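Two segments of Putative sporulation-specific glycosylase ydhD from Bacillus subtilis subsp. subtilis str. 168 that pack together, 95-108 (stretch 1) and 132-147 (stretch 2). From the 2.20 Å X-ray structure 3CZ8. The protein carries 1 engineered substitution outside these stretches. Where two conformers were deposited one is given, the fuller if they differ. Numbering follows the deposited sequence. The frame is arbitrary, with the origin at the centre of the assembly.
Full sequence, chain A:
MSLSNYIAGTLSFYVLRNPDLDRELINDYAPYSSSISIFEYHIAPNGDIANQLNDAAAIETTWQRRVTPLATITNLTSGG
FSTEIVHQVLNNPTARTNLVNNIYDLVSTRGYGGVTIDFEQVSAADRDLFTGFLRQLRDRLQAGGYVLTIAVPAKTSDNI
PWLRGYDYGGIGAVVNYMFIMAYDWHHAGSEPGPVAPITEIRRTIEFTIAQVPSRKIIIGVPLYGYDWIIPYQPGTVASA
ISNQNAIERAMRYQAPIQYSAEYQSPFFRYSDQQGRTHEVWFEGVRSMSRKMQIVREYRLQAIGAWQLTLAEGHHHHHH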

# COMPACT_ATOMS: atom_id res chain seq x y z
N ALA A 95 33.43 -13.74 -0.33
CA ALA A 95 32.19 -13.07 0.07
C ALA A 95 30.96 -13.57 -0.68
O ALA A 95 29.90 -13.73 -0.09
N ARG A 96 31.11 -13.81 -1.98
CA ARG A 96 29.97 -14.32 -2.76
C ARG A 96 29.68 -15.80 -2.50
O ARG A 96 28.54 -16.23 -2.64
N THR A 97 30.71 -16.55 -2.10
CA THR A 97 30.54 -17.92 -1.59
C THR A 97 29.83 -17.87 -0.24
O THR A 97 28.90 -18.64 0.01
N ASN A 98 30.28 -16.95 0.62
CA ASN A 98 29.64 -16.71 1.91
C ASN A 98 28.17 -16.34 1.75
O ASN A 98 27.32 -16.86 2.47
N LEU A 99 27.87 -15.47 0.78
CA LEU A 99 26.49 -15.07 0.48
C LEU A 99 25.64 -16.23 -0.04
O LEU A 99 24.50 -16.40 0.39
N VAL A 100 26.21 -17.03 -0.95
CA VAL A 100 25.55 -18.23 -1.48
C VAL A 100 25.16 -19.22 -0.36
O VAL A 100 24.03 -19.70 -0.31
N ASN A 101 26.10 -19.47 0.55
CA ASN A 101 25.86 -20.34 1.70
C ASN A 101 24.84 -19.77 2.68
O ASN A 101 23.97 -20.50 3.16
N ASN A 102 24.94 -18.47 2.96
CA ASN A 102 24.00 -17.77 3.84
C ASN A 102 22.57 -17.74 3.32
O ASN A 102 21.63 -17.89 4.10
N ILE A 103 22.42 -17.56 2.00
CA ILE A 103 21.11 -17.58 1.35
C ILE A 103 20.48 -18.97 1.46
O ILE A 103 19.28 -19.10 1.72
N TYR A 104 21.30 -20.01 1.27
CA TYR A 104 20.85 -21.39 1.48
C TYR A 104 20.44 -21.61 2.94
O TYR A 104 19.39 -22.20 3.20
N ASP A 105 21.27 -21.15 3.87
CA ASP A 105 20.99 -21.27 5.30
C ASP A 105 19.72 -20.53 5.68
O ASP A 105 18.98 -20.98 6.55
N LEU A 106 19.46 -19.40 5.01
CA LEU A 106 18.24 -18.63 5.20
C LEU A 106 16.99 -19.39 4.77
O LEU A 106 16.04 -19.48 5.53
N VAL A 107 17.00 -19.95 3.56
CA VAL A 107 15.81 -20.63 3.03
C VAL A 107 15.52 -21.99 3.68
O VAL A 107 14.36 -22.41 3.76
N SER A 108 16.57 -22.66 4.14
CA SER A 108 16.43 -23.96 4.79
C SER A 108 15.95 -23.84 6.23
O SER A 108 15.05 -24.57 6.65
N GLY A 132 27.88 -15.05 -12.83
CA GLY A 132 28.63 -16.10 -12.14
C GLY A 132 28.14 -16.37 -10.73
O GLY A 132 28.02 -17.53 -10.33
N PHE A 133 27.86 -15.30 -9.99
CA PHE A 133 27.27 -15.41 -8.65
C PHE A 133 25.93 -16.14 -8.69
O PHE A 133 25.64 -16.97 -7.83
N LEU A 134 25.11 -15.81 -9.69
CA LEU A 134 23.79 -16.39 -9.86
C LEU A 134 23.85 -17.85 -10.30
O LEU A 134 22.97 -18.64 -9.94
N ARG A 135 24.88 -18.20 -11.07
CA ARG A 135 25.17 -19.60 -11.40
C ARG A 135 25.57 -20.39 -10.15
O ARG A 135 25.13 -21.52 -9.97
N GLN A 136 26.39 -19.78 -9.30
CA GLN A 136 26.84 -20.43 -8.08
C GLN A 136 25.65 -20.60 -7.12
O GLN A 136 25.56 -21.59 -6.40
N LEU A 137 24.75 -19.63 -7.15
CA LEU A 137 23.52 -19.68 -6.37
C LEU A 137 22.51 -20.68 -6.91
O LEU A 137 21.88 -21.39 -6.11
N ARG A 138 22.31 -20.75 -8.21
CA ARG A 138 21.52 -21.79 -8.78
C ARG A 138 21.95 -23.20 -8.38
O ARG A 138 21.14 -23.98 -7.98
N ASP A 139 23.23 -23.50 -8.47
CA ASP A 139 23.74 -24.81 -8.17
C ASP A 139 23.40 -25.21 -6.77
O ASP A 139 22.95 -26.29 -6.55
N ARG A 140 23.65 -24.32 -5.83
CA ARG A 140 23.36 -24.54 -4.44
C ARG A 140 21.90 -24.71 -4.12
O ARG A 140 21.51 -25.55 -3.38
N LEU A 141 21.08 -23.90 -4.73
CA LEU A 141 19.65 -23.88 -4.43
C LEU A 141 18.87 -25.02 -5.06
O LEU A 141 17.98 -25.58 -4.41
N GLN A 142 19.18 -25.35 -6.31
CA GLN A 142 18.45 -26.41 -7.00
C GLN A 142 18.75 -27.80 -6.46
O GLN A 142 17.92 -28.70 -6.56
N ALA A 143 19.94 -27.95 -5.85
CA ALA A 143 20.33 -29.15 -5.12
C ALA A 143 19.40 -29.41 -3.94
O ALA A 143 19.03 -30.55 -3.67
N GLY A 144 19.00 -28.33 -3.27
CA GLY A 144 18.04 -28.40 -2.17
C GLY A 144 16.60 -28.28 -2.63
O GLY A 144 15.70 -28.23 -1.80
N GLY A 145 16.38 -28.22 -3.94
CA GLY A 145 15.04 -28.06 -4.49
C GLY A 145 14.43 -26.66 -4.44
O GLY A 145 13.25 -26.49 -4.75
N TYR A 146 15.23 -25.67 -4.06
CA TYR A 146 14.77 -24.27 -3.98
C TYR A 146 14.84 -23.53 -5.31
O TYR A 146 15.81 -23.66 -6.06
N VAL A 147 13.81 -22.74 -5.58
CA VAL A 147 13.65 -21.98 -6.83
C VAL A 147 14.52 -20.71 -6.81
O VAL A 147 14.72 -20.09 -5.76

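Two helices run in the same general direction, their axes 9.6 Å apart at closest and crossed at -32°, and the backbones come nearest at V100 and L137. The first rule is steric. V100 (chi1 t) points toward the other helix and sits as a knob among F133, Q136, L137 and R140, its CG2 3.8 Å from F133 CE1 and its CG1 3.8 Å from R140 CB. F133 answers from the other helix: its CA-to-CB bond leaves sideways, yet chi1 t carries the ring into a hole formed by R96, L99, V100 and I103, with L99 CD2 3.7 Å from F133 CZ. The apolar seam continues through L137 (t, p), whose CD1 lies 3.8 Å from I103 CG2, and L141 (m, t), whose CD2 lies 3.9 Å from V107 CG2.

The second rule is aromatic. Y104 (chi1 t) points toward the partner and takes the R140 guanidinium flat over one face, centres 4.0 Å apart and planes at 21°, a cation-pi stack. The edge of Y146 (chi1 m) turns toward the face of Y104 in an offset pair, planes at 88°, while V107 CG2 sits almost on the normal of the Y146 ring, 3.7 Å from its centroid. G144 lies at the edge of Y104; a CB there would come within 2.8 Å of Y104 CE2, so glycine makes room for the ring. G145, at positive phi, closes the helix in a Schellman motif just before Y146.

Polar groups finish the margins. R140 NE donates to N101 OD1 at 3.0 Å, a bond at the guanidinium's edge that leaves its face free for stacking. Water 1 donates to T97 OG1 (2.7 Å) and accepts from Q136 NE2 (3.0 Å); water 2 bridges the tyrosine hydroxyls, 2.9 Å from Y104 OH and 2.7 Å from Y146 OH.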

# COMPACT_ATOMS: atom_id res chain seq x y z
CB ALA A 95 32.32 -11.56 -0.07
CB ARG A 96 30.08 -13.97 -4.25
CG ARG A 96 31.24 -14.59 -5.00
CD ARG A 96 31.22 -14.17 -6.46
NE ARG A 96 32.25 -14.87 -7.22
CZ ARG A 96 33.47 -14.39 -7.47
NH1 ARG A 96 33.83 -13.20 -7.03
NH2 ARG A 96 34.33 -15.12 -8.17
CB THR A 97 31.90 -18.65 -1.46
OG1 THR A 97 32.47 -18.84 -2.76
CG2 THR A 97 31.74 -20.02 -0.81
CB ASN A 98 30.39 -15.62 2.70
CG ASN A 98 29.75 -15.32 4.04
OD1 ASN A 98 29.23 -16.21 4.72
ND2 ASN A 98 29.79 -14.05 4.44
CB LEU A 99 26.46 -13.87 -0.49
CG LEU A 99 25.09 -13.29 -0.88
CD1 LEU A 99 24.26 -12.92 0.34
CD2 LEU A 99 25.23 -12.09 -1.79
CB VAL A 100 26.40 -18.90 -2.60
CG1 VAL A 100 25.98 -20.35 -2.84
CG2 VAL A 100 26.29 -18.12 -3.91
CB ASN A 101 27.17 -20.69 2.42
CG ASN A 101 28.06 -21.61 1.61
OD1 ASN A 101 27.59 -22.51 0.92
ND2 ASN A 101 29.37 -21.39 1.70
CB ASN A 102 24.46 -16.35 4.13
CG ASN A 102 25.67 -16.30 5.03
OD1 ASN A 102 25.93 -17.23 5.81
ND2 ASN A 102 26.44 -15.22 4.93
CB ILE A 103 21.19 -17.12 -0.14
CG1 ILE A 103 21.35 -15.60 -0.24
CG2 ILE A 103 19.94 -17.52 -0.91
CD1 ILE A 103 21.82 -15.12 -1.61
CB TYR A 104 21.92 -22.42 1.07
CG TYR A 104 21.40 -23.84 1.17
CD1 TYR A 104 21.59 -24.60 2.33
CD2 TYR A 104 20.69 -24.42 0.12
CE1 TYR A 104 21.09 -25.90 2.43
CE2 TYR A 104 20.19 -25.71 0.21
CZ TYR A 104 20.39 -26.44 1.37
OH TYR A 104 19.90 -27.73 1.46
CB ASP A 105 22.16 -20.76 6.15
CG ASP A 105 23.38 -21.68 6.09
OD1 ASP A 105 24.47 -21.23 6.52
OD2 ASP A 105 23.26 -22.83 5.63
CB LEU A 106 18.32 -17.29 4.46
CG LEU A 106 17.36 -16.20 4.94
CD1 LEU A 106 17.98 -15.43 6.09
CD2 LEU A 106 17.00 -15.27 3.80
CB VAL A 107 15.80 -20.74 1.48
CG1 VAL A 107 15.72 -19.37 0.86
CG2 VAL A 107 17.01 -21.50 0.94
CB SER A 108 17.72 -24.78 4.70
OG SER A 108 18.86 -23.98 5.01
CB PHE A 133 27.12 -14.03 -8.01
CG PHE A 133 26.13 -13.98 -6.87
CD1 PHE A 133 26.46 -14.51 -5.63
CD2 PHE A 133 24.86 -13.44 -7.06
CE1 PHE A 133 25.54 -14.49 -4.59
CE2 PHE A 133 23.94 -13.42 -6.02
CZ PHE A 133 24.27 -13.95 -4.79
CB LEU A 134 22.95 -15.57 -10.85
CG LEU A 134 22.53 -14.17 -10.40
CD1 LEU A 134 22.00 -13.44 -11.59
CD2 LEU A 134 21.50 -14.17 -9.27
CB ARG A 135 26.26 -19.71 -12.48
CG ARG A 135 26.79 -21.14 -12.71
CD ARG A 135 27.57 -21.29 -14.00
NE ARG A 135 26.70 -21.58 -15.14
CZ ARG A 135 26.46 -20.75 -16.15
NH1 ARG A 135 25.64 -21.12 -17.13
NH2 ARG A 135 27.04 -19.56 -16.19
CB GLN A 136 27.96 -19.62 -7.41
CG GLN A 136 28.92 -20.50 -6.59
CD GLN A 136 29.72 -19.73 -5.56
OE1 GLN A 136 29.78 -20.12 -4.40
NE2 GLN A 136 30.36 -18.63 -5.99
CB LEU A 137 22.90 -18.28 -6.24
CG LEU A 137 21.71 -18.11 -5.30
CD1 LEU A 137 22.07 -18.48 -3.85
CD2 LEU A 137 21.17 -16.69 -5.38
CB ARG A 138 21.41 -21.63 -10.27
CG ARG A 138 21.04 -22.86 -11.00
CD ARG A 138 19.60 -23.19 -10.87
NE ARG A 138 18.91 -22.72 -12.03
CZ ARG A 138 18.02 -23.41 -12.70
NH1 ARG A 138 17.45 -22.88 -13.76
NH2 ARG A 138 17.69 -24.60 -12.32
CB ASP A 139 25.25 -24.86 -8.34
CG ASP A 139 25.67 -24.91 -9.75
OD1 ASP A 139 26.85 -24.76 -10.00
OD2 ASP A 139 24.84 -25.09 -10.62
CB ARG A 140 23.91 -23.42 -3.62
CG ARG A 140 23.90 -23.67 -2.16
CD ARG A 140 25.23 -24.18 -1.72
NE ARG A 140 25.40 -24.19 -0.28
CZ ARG A 140 24.86 -25.08 0.53
NH1 ARG A 140 25.07 -24.99 1.81
NH2 ARG A 140 24.09 -26.03 0.06
CB LEU A 141 19.00 -22.55 -4.83
CG LEU A 141 19.28 -21.32 -3.96
CD1 LEU A 141 18.64 -20.13 -4.62
CD2 LEU A 141 18.78 -21.49 -2.54
CB GLN A 142 18.63 -26.33 -8.52
CG GLN A 142 19.62 -27.31 -9.13
CD GLN A 142 19.17 -27.81 -10.50
OE1 GLN A 142 18.42 -27.14 -11.20
NE2 GLN A 142 19.65 -28.99 -10.88
CB ALA A 143 21.78 -29.04 -4.64
CB TYR A 146 15.59 -23.51 -2.94
CG TYR A 146 15.57 -24.14 -1.56
CD1 TYR A 146 16.63 -24.94 -1.13
CD2 TYR A 146 14.50 -23.93 -0.69
CE1 TYR A 146 16.62 -25.52 0.13
CE2 TYR A 146 14.49 -24.50 0.58
CZ TYR A 146 15.55 -25.30 0.98
OH TYR A 146 15.53 -25.87 2.22
CB VAL A 147 12.14 -21.62 -7.05
CG1 VAL A 147 11.89 -20.95 -8.39
CG2 VAL A 147 11.28 -22.88 -6.95
O HOH W 1 32.94 -17.55 -5.05
O HOH W 2 17.22 -27.94 2.53